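DNA repair protein RAD14 (PDB 5A39) binds specifically to damaged DNA in yeast nucleotide excision repair and is required for the incision step. Local coordinates at residues H8-M13 and C26-K31. Sequence-based numbering, arbitrary orientation.
Sequences HINIEM and CKQCSK
Asn10 and Cys26 meet in a second-shell contact on a zinc site, a side-chain amide reaching the sulfur of a metal ligand at the surface of the zinc finger, part of the DNA-binding domain of RAD14 that this chain represents. Residues 8-13 lie in the loop before helix 15-19, while Cys26 occupies the N-cap position of the short helix 27-31. The amide nitrogen ND2 of Asn10 donates to SG of Cys26 over 3.5 Å. The N-H...S angle is 152°, with the sulfur somewhat out of the amide plane. Such N-H...S bonds illustrate how a zinc finger can spread the charge of its thiolates, and this one probably tempers the negative charge on Cys26. The sulfur is flanked by N and C of its own backbone (chi1 77°), a rotation that presents it to Asn10, whose CB also packs against it at 3.9 Å. The side chain of Gln28 crosses that of Asn10 at about a right angle, its OE1 4.2 Å from ND2 of Asn10, a contact and not a hydrogen bond. On the backbone side, O of Glu12 lies 3.3 Å from CB of Cys26, and the two segments come nearest where CA of Met13 is 4.1 Å from CA of Cys26. Replacing Asn10 with alanine removes the amide, which would probably leave the Cys26 sulfur without this donor and weaken the loop's hold on the ligand. Cys26 at the N-cap and Cys29 in the first turn of helix 27-31 join Cys4 and Cys7 to complete the four-cysteine zinc site characteristic of the XPA-family zinc finger.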
ATOM      1  N   HIS B   8     -12.110  42.070  -6.214  1.00 49.99           N
ATOM      2  CA  HIS B   8     -12.492  43.040  -5.205  1.00 50.44           C
ATOM      3  C   HIS B   8     -13.820  43.691  -5.531  1.00 50.26           C
ATOM      4  O   HIS B   8     -14.115  44.775  -5.050  1.00 51.50           O
ATOM      5  CB  HIS B   8     -11.443  44.138  -5.096  1.00 51.92           C
ATOM      6  CG  HIS B   8     -10.046  43.634  -4.927  1.00 52.64           C
ATOM      7  ND1 HIS B   8      -9.625  42.979  -3.793  1.00 52.85           N
ATOM      8  CD2 HIS B   8      -8.967  43.719  -5.735  1.00 53.50           C
ATOM      9  CE1 HIS B   8      -8.350  42.665  -3.918  1.00 53.59           C
ATOM     10  NE2 HIS B   8      -7.926  43.104  -5.087  1.00 54.12           N
ATOM     11  N   ILE B   9     -14.621  43.027  -6.346  1.00 49.04           N
ATOM     12  CA  ILE B   9     -15.866  43.604  -6.843  1.00 48.69           C
ATOM     13  C   ILE B   9     -17.031  42.694  -6.514  1.00 48.07           C
ATOM     14  O   ILE B   9     -18.021  43.121  -5.943  1.00 48.63           O
ATOM     15  CB  ILE B   9     -15.793  43.795  -8.376  1.00 48.61           C
ATOM     16  CG1 ILE B   9     -14.848  44.941  -8.730  1.00 49.54           C
ATOM     17  CG2 ILE B   9     -17.164  44.087  -8.972  1.00 48.76           C
ATOM     18  CD1 ILE B   9     -14.268  44.866 -10.128  1.00 50.06           C
ATOM     19  N   ASN B  10     -16.915  41.439  -6.923  1.00 47.33           N
ATOM     20  CA  ASN B  10     -17.995  40.482  -6.798  1.00 47.19           C
ATOM     21  C   ASN B  10     -18.186  40.050  -5.363  1.00 47.58           C
ATOM     22  O   ASN B  10     -17.233  40.017  -4.594  1.00 47.68           O
ATOM     23  CB  ASN B  10     -17.778  39.259  -7.705  1.00 46.78           C
ATOM     24  CG  ASN B  10     -18.508  39.390  -9.052  1.00 47.19           C
ATOM     25  OD1 ASN B  10     -19.596  39.976  -9.153  1.00 47.52           O
ATOM     26  ND2 ASN B  10     -17.910  38.833 -10.094  1.00 47.52           N
ATOM     27  N   ILE B  11     -19.438  39.748  -5.026  1.00 48.22           N
ATOM     28  CA  ILE B  11     -19.817  39.333  -3.704  1.00 49.16           C
ATOM     29  C   ILE B  11     -20.245  37.834  -3.668  1.00 49.42           C
ATOM     30  O   ILE B  11     -20.095  37.227  -2.619  1.00 50.02           O
ATOM     31  CB  ILE B  11     -20.905  40.367  -3.196  1.00 50.58           C
ATOM     32  CG1 ILE B  11     -20.440  41.019  -1.918  1.00 51.78           C
ATOM     33  CG2 ILE B  11     -22.362  39.856  -3.129  1.00 51.64           C
ATOM     34  CD1 ILE B  11     -19.387  42.063  -2.230  1.00 51.44           C
ATOM     35  N   GLU B  12     -20.732  37.257  -4.791  1.00 56.99           N
ATOM     36  CA  GLU B  12     -21.026  35.800  -4.931  1.00 55.04           C
ATOM     37  C   GLU B  12     -19.797  34.991  -5.249  1.00 51.11           C
ATOM     38  O   GLU B  12     -19.268  35.081  -6.362  1.00 49.31           O
ATOM     39  CB  GLU B  12     -21.936  35.475  -6.119  1.00 55.40           C
ATOM     40  CG  GLU B  12     -23.230  36.226  -6.233  1.00 59.68           C
ATOM     41  CD  GLU B  12     -24.061  36.013  -5.035  1.00 63.75           C
ATOM     42  OE1 GLU B  12     -23.853  34.935  -4.433  1.00 63.08           O
ATOM     43  OE2 GLU B  12     -24.887  36.911  -4.709  1.00 68.51           O
ATOM     44  N   MET B  13     -19.385  34.134  -4.326  1.00 50.20           N
ATOM     45  CA  MET B  13     -18.197  33.348  -4.520  1.00 47.28           C
ATOM     46  C   MET B  13     -18.517  32.072  -5.237  1.00 45.89           C
ATOM     47  O   MET B  13     -19.668  31.672  -5.313  1.00 47.21           O
ATOM     48  CB  MET B  13     -17.551  33.034  -3.191  1.00 47.64           C
ATOM     49  CG  MET B  13     -17.206  34.266  -2.367  1.00 50.17           C
ATOM     50  SD  MET B  13     -16.247  35.483  -3.291  0.89 49.98           S
ATOM     51  CE  MET B  13     -16.393  36.895  -2.225  1.00 54.78           C
ATOM     52  N   CYS B  26     -14.502  34.282  -6.873  1.00 46.17           N
ATOM     53  CA  CYS B  26     -15.710  34.090  -7.651  1.00 45.57           C
ATOM     54  C   CYS B  26     -15.460  33.315  -8.927  1.00 44.94           C
ATOM     55  O   CYS B  26     -14.336  33.171  -9.366  1.00 44.68           O
ATOM     56  CB  CYS B  26     -16.382  35.422  -7.952  1.00 46.65           C
ATOM     57  SG  CYS B  26     -15.598  36.382  -9.251  1.00 46.33           S
ATOM     58  N   LYS B  27     -16.531  32.807  -9.510  1.00 45.61           N
ATOM     59  CA  LYS B  27     -16.443  31.945 -10.665  1.00 46.16           C
ATOM     60  C   LYS B  27     -15.633  32.564 -11.786  1.00 45.70           C
ATOM     61  O   LYS B  27     -14.836  31.892 -12.416  1.00 46.42           O
ATOM     62  CB  LYS B  27     -17.846  31.593 -11.151  1.00 48.45           C
ATOM     63  CG  LYS B  27     -17.889  30.818 -12.452  1.00 50.72           C
ATOM     64  CD  LYS B  27     -17.588  29.346 -12.248  1.00 52.39           C
ATOM     65  CE  LYS B  27     -18.864  28.544 -12.072  1.00 55.16           C
ATOM     66  NZ  LYS B  27     -18.652  27.105 -12.381  1.00 57.44           N
ATOM     67  N   GLN B  28     -15.845  33.844 -12.039  1.00 45.04           N
ATOM     68  CA  GLN B  28     -15.215  34.510 -13.163  1.00 45.08           C
ATOM     69  C   GLN B  28     -13.719  34.625 -12.995  1.00 45.38           C
ATOM     70  O   GLN B  28     -12.970  34.410 -13.932  1.00 46.34           O
ATOM     71  CB  GLN B  28     -15.826  35.892 -13.350  1.00 45.17           C
ATOM     72  CG  GLN B  28     -15.345  36.637 -14.576  1.00 45.61           C
ATOM     73  CD  GLN B  28     -16.158  37.876 -14.842  1.00 45.89           C
ATOM     74  OE1 GLN B  28     -17.100  38.174 -14.122  1.00 46.02           O
ATOM     75  NE2 GLN B  28     -15.802  38.601 -15.883  1.00 46.42           N
ATOM     76  N   CYS B  29     -13.287  34.968 -11.794  1.00 45.41           N
ATOM     77  CA  CYS B  29     -11.872  35.120 -11.503  1.00 46.60           C
ATOM     78  C   CYS B  29     -11.157  33.791 -11.431  1.00 46.75           C
ATOM     79  O   CYS B  29      -9.971  33.709 -11.698  1.00 48.73           O
ATOM     80  CB  CYS B  29     -11.672  35.888 -10.207  1.00 47.64           C
ATOM     81  SG  CYS B  29     -11.534  37.661 -10.446  1.00 49.42           S
ATOM     82  N   SER B  30     -11.876  32.741 -11.080  1.00 45.47           N
ATOM     83  CA  SER B  30     -11.286  31.423 -11.082  1.00 45.87           C
ATOM     84  C   SER B  30     -11.030  31.006 -12.512  1.00 47.58           C
ATOM     85  O   SER B  30     -10.086  30.283 -12.778  1.00 49.59           O
ATOM     86  CB  SER B  30     -12.198  30.415 -10.403  1.00 44.51           C
ATOM     87  OG  SER B  30     -13.282  30.093 -11.237  1.00 44.56           O
ATOM     88  N   LYS B  31     -11.868  31.454 -13.439  1.00 47.45           N
ATOM     89  CA  LYS B  31     -11.624  31.119 -14.852  1.00 49.92           C
ATOM     90  C   LYS B  31     -10.493  31.990 -15.419  1.00 51.53           C
ATOM     91  O   LYS B  31      -9.665  31.528 -16.199  1.00 54.58           O
ATOM     92  CB  LYS B  31     -12.870  31.364 -15.717  1.00 50.11           C
ATOM     93  CG  LYS B  31     -14.112  30.588 -15.331  1.00 49.86           C
ATOM     94  CD  LYS B  31     -13.917  29.086 -15.527  1.00 52.42           C
ATOM     95  CE  LYS B  31     -14.723  28.206 -14.531  1.00 51.88           C
ATOM     96  NZ  LYS B  31     -14.535  26.736 -14.845  1.00 54.70           N
TER